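Local coordinates for protein trans-2-enoyl-CoA reductase [NADH] (Treponema denticola ATCC 35405, PDB 4GGO) that reduces the carbon-carbon double bond of trans-2-enoyl-CoA substrates such as crotonyl-CoA with NADH, a step of bacterial type II fatty acid synthesis, at residues Asn364-Leu368 / Thr369-Gly373; Leu298-Val301 / Met302-Gly306; Gln129-Glu132 / Glu133-Lys137. One frame throughout, in Å; residues are numbered along the deposited sequence.

Contact 1: Asn364-Leu368 / Thr369-Gly373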
loop_
_atom_site.group_PDB
_atom_site.type_symbol
_atom_site.label_atom_id
_atom_site.label_comp_id
_atom_site.label_asym_id
_atom_site.label_seq_id
_atom_site.Cartn_x
_atom_site.Cartn_y
_atom_site.Cartn_z
ATOM N N ASN A 364 -27.273 5.604 13.954
ATOM C CA ASN A 364 -26.354 6.741 14.011
ATOM C C ASN A 364 -25.050 6.569 13.230
ATOM O O ASN A 364 -24.236 7.490 13.171
ATOM C CB ASN A 364 -26.050 7.118 15.469
ATOM C CG ASN A 364 -25.314 6.018 16.226
ATOM O OD1 ASN A 364 -24.720 5.118 15.631
ATOM N ND2 ASN A 364 -25.350 6.094 17.550
ATOM N N ALA A 365 -24.860 5.388 12.644
ATOM C CA ALA A 365 -23.598 5.030 11.994
ATOM C C ALA A 365 -23.124 6.055 10.964
ATOM O O ALA A 365 -21.966 6.476 10.983
ATOM C CB ALA A 365 -23.700 3.649 11.362
ATOM N N GLU A 366 -24.025 6.456 10.074
ATOM C CA GLU A 366 -23.699 7.423 9.032
ATOM C C GLU A 366 -23.324 8.777 9.632
ATOM O O GLU A 366 -22.525 9.521 9.061
ATOM C CB GLU A 366 -24.878 7.578 8.065
ATOM C CG GLU A 366 -24.617 8.511 6.891
ATOM C CD GLU A 366 -23.615 7.947 5.902
ATOM O OE1 GLU A 366 -23.446 6.710 5.860
ATOM O OE2 GLU A 366 -22.995 8.743 5.165
ATOM N N SER A 367 -23.896 9.083 10.791
ATOM C CA SER A 367 -23.653 10.359 11.459
ATOM C C SER A 367 -22.452 10.302 12.403
ATOM O O SER A 367 -21.670 11.250 12.480
ATOM C CB SER A 367 -24.901 10.801 12.228
ATOM O OG SER A 367 -24.684 12.036 12.885
ATOM N N LEU A 368 -22.311 9.189 13.117
ATOM C CA LEU A 368 -21.252 9.041 14.110
ATOM C C LEU A 368 -19.885 8.741 13.496
ATOM O O LEU A 368 -18.858 9.171 14.021
ATOM C CB LEU A 368 -21.611 7.948 15.120
ATOM C CG LEU A 368 -21.967 8.400 16.537
ATOM C CD1 LEU A 368 -23.232 9.247 16.537
ATOM C CD2 LEU A 368 -22.116 7.199 17.460
ATOM N N THR A 369 -19.874 7.993 12.397
ATOM C CA THR A 369 -18.619 7.617 11.751
ATOM C C THR A 369 -18.533 8.155 10.330
ATOM O O THR A 369 -19.523 8.629 9.772
ATOM C CB THR A 369 -18.428 6.089 11.716
ATOM O OG1 THR A 369 -19.401 5.499 10.844
ATOM C CG2 THR A 369 -18.572 5.498 13.111
ATOM N N ASP A 370 -17.344 8.074 9.745
ATOM C CA ASP A 370 -17.130 8.558 8.389
ATOM C C ASP A 370 -17.365 7.444 7.375
ATOM O O ASP A 370 -16.440 7.011 6.685
ATOM C CB ASP A 370 -15.717 9.126 8.237
ATOM C CG ASP A 370 -15.530 9.886 6.937
ATOM O OD1 ASP A 370 -16.548 10.257 6.314
ATOM O OD2 ASP A 370 -14.366 10.116 6.542
ATOM N N LEU A 371 -18.609 6.981 7.295
ATOM C CA LEU A 371 -18.983 5.977 6.309
ATOM C C LEU A 371 -18.859 6.557 4.906
ATOM O O LEU A 371 -18.564 5.840 3.953
ATOM C CB LEU A 371 -20.409 5.480 6.555
ATOM C CG LEU A 371 -20.641 4.693 7.847
ATOM C CD1 LEU A 371 -22.065 4.163 7.904
ATOM C CD2 LEU A 371 -19.636 3.558 7.974
ATOM N N ALA A 372 -19.083 7.862 4.793
ATOM C CA ALA A 372 -18.939 8.562 3.522
ATOM C C ALA A 372 -17.494 8.518 3.039
ATOM O O ALA A 372 -17.228 8.240 1.870
ATOM C CB ALA A 372 -19.412 10.002 3.652
ATOM N N GLY A 373 -16.563 8.795 3.947
ATOM C CA GLY A 373 -15.148 8.734 3.632
ATOM C C GLY A 373 -14.711 7.326 3.269
ATOM O O GLY A 373 -13.866 7.135 2.396
HETATM O O HOH W 1 -20.787 9.333 6.641
#
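Thr369 turns back onto Ala365 where one short helix ends and the next begins, a helix-to-helix junction closed at the far side by an aspartate N-cap. The carbonyl oxygen of Ala365 takes two bonds from this one residue. Thr369 N reaches Ala365 O at 2.9 Å with an N-H...O angle of 157°, the last helical bond of 365-368, while Thr369 OG1 donates to the same Ala365 O at 2.7 Å. The two donors approach from opposite faces of the carbonyl plane. The hydroxyl can do this because chi1 of 68° sets OG1 between the backbone N and the carbonyl carbon, folding it back over the turn it has just left.

Beyond the threonine, Leu371 packs against the first turn. Its CD1 lies 3.9 Å from Ala365 CB, and the side chains of Glu366 and Leu371 cross at a slant, with Glu366 OE1 3.3 Å from Leu371 CB. Glu366 bends back at chi2 (69°) to reach this place, and its polar end is held mainly by a salt bridge to Arg375, one turn further along the second helix. A water adds a bridge between the helices: it accepts from Ala372 N at 2.9 Å and can donate to Glu366 O or, weakly, to Glu366 OE2, having more acceptors in reach than protons to give.

The second shell is helix 291-305, whose Ala296 touches both Thr369 and Leu371, and helix 347-359, on which Leu368 rests. Asp370, the centre of an inverse gamma turn, starts the helix that runs to residue 380, and its OD2 also forms a salt bridge with Lys303. The capping bond itself is Gly373 N to Asp370 OD1, 2.8 Å long, with the donor lying above the carboxylate plane.

Contact 2: Leu298-Val301 / Met302-Gly306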
loop_
_atom_site.group_PDB
_atom_site.type_symbol
_atom_site.label_atom_id
_atom_site.label_comp_id
_atom_site.label_asym_id
_atom_site.label_seq_id
_atom_site.Cartn_x
_atom_site.Cartn_y
_atom_site.Cartn_z
ATOM N N LEU A 298 -12.034 5.776 12.870
ATOM C CA LEU A 298 -10.717 6.403 12.824
ATOM C C LEU A 298 -10.721 7.597 11.881
ATOM O O LEU A 298 -10.191 8.658 12.211
ATOM C CB LEU A 298 -9.653 5.396 12.379
ATOM C CG LEU A 298 -8.204 5.890 12.387
ATOM C CD1 LEU A 298 -7.713 6.079 13.817
ATOM C CD2 LEU A 298 -7.299 4.932 11.626
ATOM N N PHE A 299 -11.320 7.419 10.706
ATOM C CA PHE A 299 -11.418 8.494 9.723
ATOM C C PHE A 299 -12.177 9.676 10.319
ATOM O O PHE A 299 -11.791 10.831 10.142
ATOM C CB PHE A 299 -12.126 8.017 8.451
ATOM C CG PHE A 299 -11.362 6.977 7.669
ATOM C CD1 PHE A 299 -10.052 6.660 7.990
ATOM C CD2 PHE A 299 -11.960 6.324 6.604
ATOM C CE1 PHE A 299 -9.356 5.705 7.269
ATOM C CE2 PHE A 299 -11.269 5.370 5.878
ATOM C CZ PHE A 299 -9.965 5.062 6.211
ATOM N N LYS A 300 -13.257 9.375 11.032
ATOM C CA LYS A 300 -14.080 10.399 11.661
ATOM C C LYS A 300 -13.284 11.203 12.686
ATOM O O LYS A 300 -13.269 12.434 12.654
ATOM C CB LYS A 300 -15.292 9.758 12.334
ATOM C CG LYS A 300 -16.269 10.756 12.933
ATOM C CD LYS A 300 -16.911 11.604 11.848
ATOM C CE LYS A 300 -18.093 12.390 12.388
ATOM N NZ LYS A 300 -18.800 13.134 11.309
ATOM N N VAL A 301 -12.621 10.493 13.591
ATOM C CA VAL A 301 -11.846 11.122 14.651
ATOM C C VAL A 301 -10.674 11.937 14.105
ATOM O O VAL A 301 -10.463 13.083 14.506
ATOM C CB VAL A 301 -11.319 10.069 15.651
ATOM C CG1 VAL A 301 -10.344 10.696 16.630
ATOM C CG2 VAL A 301 -12.480 9.413 16.392
ATOM N N MET A 302 -9.918 11.349 13.182
ATOM C CA MET A 302 -8.710 11.995 12.679
ATOM C C MET A 302 -8.998 13.190 11.768
ATOM O O MET A 302 -8.221 14.145 11.726
ATOM C CB MET A 302 -7.789 10.978 11.998
ATOM C CG MET A 302 -7.310 9.885 12.946
ATOM S SD MET A 302 -6.028 8.817 12.268
ATOM C CE MET A 302 -4.594 9.886 12.379
ATOM N N LYS A 303 -10.116 13.147 11.051
ATOM C CA LYS A 303 -10.516 14.282 10.226
ATOM C C LYS A 303 -10.948 15.458 11.099
ATOM O O LYS A 303 -10.706 16.616 10.756
ATOM C CB LYS A 303 -11.625 13.894 9.244
ATOM C CG LYS A 303 -11.129 13.094 8.046
ATOM C CD LYS A 303 -12.271 12.643 7.146
ATOM C CE LYS A 303 -11.744 11.875 5.942
ATOM N NZ LYS A 303 -12.832 11.449 5.020
ATOM N N GLU A 304 -11.580 15.156 12.229
ATOM C CA GLU A 304 -11.976 16.192 13.178
ATOM C C GLU A 304 -10.763 16.781 13.897
ATOM O O GLU A 304 -10.727 17.973 14.193
ATOM C CB GLU A 304 -12.984 15.649 14.197
ATOM C CG GLU A 304 -14.359 15.360 13.615
ATOM C CD GLU A 304 -15.393 15.052 14.681
ATOM O OE1 GLU A 304 -15.051 15.103 15.881
ATOM O OE2 GLU A 304 -16.551 14.759 14.316
ATOM N N LYS A 305 -9.770 15.939 14.168
ATOM C CA LYS A 305 -8.562 16.378 14.861
ATOM C C LYS A 305 -7.593 17.091 13.922
ATOM O O LYS A 305 -6.794 17.921 14.353
ATOM C CB LYS A 305 -7.867 15.195 15.537
ATOM C CG LYS A 305 -8.605 14.648 16.749
ATOM C CD LYS A 305 -7.806 13.546 17.426
ATOM C CE LYS A 305 -8.465 13.095 18.720
ATOM N NZ LYS A 305 -8.480 14.175 19.746
ATOM N N GLY A 306 -7.664 16.758 12.637
ATOM C CA GLY A 306 -6.833 17.402 11.640
ATOM C C GLY A 306 -5.590 16.616 11.269
ATOM O O GLY A 306 -4.719 17.130 10.567
#
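Leu298 to Lys305 form the last two turns of helix 291-305, and the backbone is regular alpha-helix up to its end. Leu298 O receives Met302 N at 2.9 Å with an N-H...O angle of 165°, and the following i to i+4 bonds, from Lys303 N, Glu304 N and Lys305 N, are more bent. A further bond, Gly306 N to Met302 O at 2.8 Å, carries the pattern to Gly306, where phi turns positive (98°) and the helix stops.

Three side-chain pairs run along this frame, each four residues apart. On the buried side Leu298 and Met302 lie alongside one another and point the same way, Met302 SD resting 3.6 Å from Leu298 CD1. The leucine leads its branch toward the sulfur because CG is anti to the backbone N (chi1 -176°). Val301 and Lys305 run side by side in the same manner: Val301 CG1 meets the aliphatic Lys305 CE at 3.7 Å, so the lysine stem adds to the apolar surface while its ammonium continues to Asp348 in a salt bridge. Lys300 and Glu304 meet without a salt bridge. Their chains cross, and Glu304 OE2 comes closer to Lys300 CE (3.4 Å) than to Lys300 NZ (4.1 Å), a separation that probably leaves a modest electrostatic attraction. Lys303 starts over Phe299 O, its CB and CG both close to that oxygen, then extends to Asp370.

Leu298 and Val301 pack on helix 347-359 through Val353, with Val349 and Ala352 beside it. Phe299 faces another way, near the NAD-binding Val281, and makes an edge-to-face contact with the ring of His308 in the loop leading to helix 311-323.

Contact 3: Gln129-Glu132 / Glu133-Lys137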
loop_
_atom_site.group_PDB
_atom_site.type_symbol
_atom_site.label_atom_id
_atom_site.label_comp_id
_atom_site.label_asym_id
_atom_site.label_seq_id
_atom_site.Cartn_x
_atom_site.Cartn_y
_atom_site.Cartn_z
ATOM N N GLN A 129 14.069 -9.140 -15.671
ATOM C CA GLN A 129 13.722 -8.001 -16.516
ATOM C C GLN A 129 14.125 -6.687 -15.853
ATOM O O GLN A 129 14.525 -5.738 -16.529
ATOM C CB GLN A 129 12.226 -8.000 -16.838
ATOM C CG GLN A 129 11.753 -9.235 -17.592
ATOM C CD GLN A 129 10.289 -9.162 -17.978
ATOM O OE1 GLN A 129 9.742 -8.079 -18.186
ATOM N NE2 GLN A 129 9.643 -10.319 -18.071
ATOM N N VAL A 130 14.019 -6.638 -14.529
ATOM C CA VAL A 130 14.426 -5.459 -13.773
ATOM C C VAL A 130 15.937 -5.276 -13.852
ATOM O O VAL A 130 16.423 -4.200 -14.203
ATOM C CB VAL A 130 13.997 -5.554 -12.294
ATOM C CG1 VAL A 130 14.624 -4.431 -11.484
ATOM C CG2 VAL A 130 12.480 -5.523 -12.177
ATOM N N ILE A 131 16.668 -6.337 -13.527
ATOM C CA ILE A 131 18.126 -6.332 -13.588
ATOM C C ILE A 131 18.619 -5.924 -14.975
ATOM O O ILE A 131 19.535 -5.114 -15.105
ATOM C CB ILE A 131 18.702 -7.716 -13.231
ATOM C CG1 ILE A 131 18.394 -8.057 -11.771
ATOM C CG2 ILE A 131 20.200 -7.758 -13.482
ATOM C CD1 ILE A 131 18.785 -9.465 -11.378
ATOM N N GLU A 132 17.990 -6.483 -16.004
ATOM C CA GLU A 132 18.349 -6.186 -17.388
ATOM C C GLU A 132 18.166 -4.707 -17.721
ATOM O O GLU A 132 19.050 -4.080 -18.308
ATOM C CB GLU A 132 17.523 -7.050 -18.344
ATOM C CG GLU A 132 17.774 -6.771 -19.815
ATOM C CD GLU A 132 17.084 -7.772 -20.722
ATOM O OE1 GLU A 132 16.643 -8.825 -20.217
ATOM O OE2 GLU A 132 16.981 -7.505 -21.938
ATOM N N GLU A 133 17.020 -4.154 -17.340
ATOM C CA GLU A 133 16.733 -2.745 -17.587
ATOM C C GLU A 133 17.674 -1.842 -16.793
ATOM O O GLU A 133 18.113 -0.801 -17.286
ATOM C CB GLU A 133 15.272 -2.429 -17.254
ATOM C CG GLU A 133 14.893 -0.962 -17.406
ATOM C CD GLU A 133 15.019 -0.458 -18.834
ATOM O OE1 GLU A 133 14.931 -1.279 -19.772
ATOM O OE2 GLU A 133 15.207 0.763 -19.016
ATOM N N ALA A 134 17.987 -2.253 -15.568
ATOM C CA ALA A 134 18.902 -1.501 -14.715
ATOM C C ALA A 134 20.323 -1.528 -15.273
ATOM O O ALA A 134 21.032 -0.521 -15.237
ATOM C CB ALA A 134 18.877 -2.047 -13.299
ATOM N N LYS A 135 20.733 -2.686 -15.783
ATOM C CA LYS A 135 22.048 -2.835 -16.403
ATOM C C LYS A 135 22.161 -1.986 -17.663
ATOM O O LYS A 135 23.211 -1.409 -17.945
ATOM C CB LYS A 135 22.310 -4.303 -16.749
ATOM C CG LYS A 135 22.685 -5.174 -15.562
ATOM C CD LYS A 135 24.090 -4.866 -15.071
ATOM C CE LYS A 135 24.418 -5.662 -13.817
ATOM N NZ LYS A 135 24.199 -7.122 -14.017
ATOM N N LYS A 136 21.067 -1.912 -18.413
ATOM C CA LYS A 136 21.041 -1.218 -19.696
ATOM C C LYS A 136 21.225 0.290 -19.552
ATOM O O LYS A 136 21.870 0.927 -20.386
ATOM C CB LYS A 136 19.717 -1.508 -20.407
ATOM C CG LYS A 136 19.574 -0.854 -21.768
ATOM C CD LYS A 136 18.113 -0.771 -22.193
ATOM C CE LYS A 136 17.385 -2.095 -21.995
ATOM N NZ LYS A 136 15.979 -2.063 -22.498
ATOM N N LYS A 137 20.655 0.855 -18.492
ATOM C CA LYS A 137 20.654 2.302 -18.312
ATOM C C LYS A 137 21.686 2.763 -17.287
ATOM O O LYS A 137 21.736 3.944 -16.938
ATOM C CB LYS A 137 19.259 2.783 -17.909
ATOM C CG LYS A 137 18.156 2.360 -18.869
ATOM C CD LYS A 137 18.301 3.033 -20.227
ATOM C CE LYS A 137 18.080 4.536 -20.129
ATOM N NZ LYS A 137 18.120 5.196 -21.465
#
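Ile131 and Lys135 lie side by side on the last turns of helix 124-136, one of the helices flanking the parallel sheet of this Rossmann-type fold. The close-packed part is the backbone with its buried face. Ala134 N meets Val130 O at 2.8 Å, nearly in line with the carbonyl bond, and Ala134 CB lies 3.4 Å from the same Val130 O. Val130 reaches Ile117 and Val81 of the sheet on one side and Trp213 of helix 208-219 on another; Ile131 and the Ala134 methyl both rest on Leu222.

Toward solvent the packing thins. Lys135 begins snugly, its CG 3.2 Å from Ile131 O, but bends at chi2 (-72°) and chi4, and its NZ, 4.1 Å from Ile131 CG2, forms a salt bridge with Glu220. Glu132 extends outward, its OE2 5.6 Å from Lys136 NZ.

Glu133 stands between the two regimes. Lys136 NZ forms a hydrogen-bonded salt bridge with Glu133 OE1 at 3.0 Å, on the syn side and 20° out of the carboxylate plane, whereas Glu133 OE2 is hydrogen-bonded to Tyr113 OH. With both oxygens occupied, the carboxylate is probably fixed in rotation, and the neighbouring ammonium would be expected to favour its ionised form.

Following the chain from its N terminus, contact 3 (129-137) comes first, then contact 2 (298-306), then contact 1 (364-373). Each is a run of consecutive residues that closes only local turns, and the three follow in series without nesting or crossing. Contact 3 ends the helix before strand 141-146, on the opposite side of the chain's centre from the other two; about 31 Å separates its nearest atoms from those of contact 2. Contacts 1 and 2 meet directly. Lys303 NZ lies 2.5 Å from Asp370 OD2 in a salt bridge, and Lys300 CG packs against Leu368 O, tying the end of helix 291-305 to the junction between helices 365-368 and 371-380.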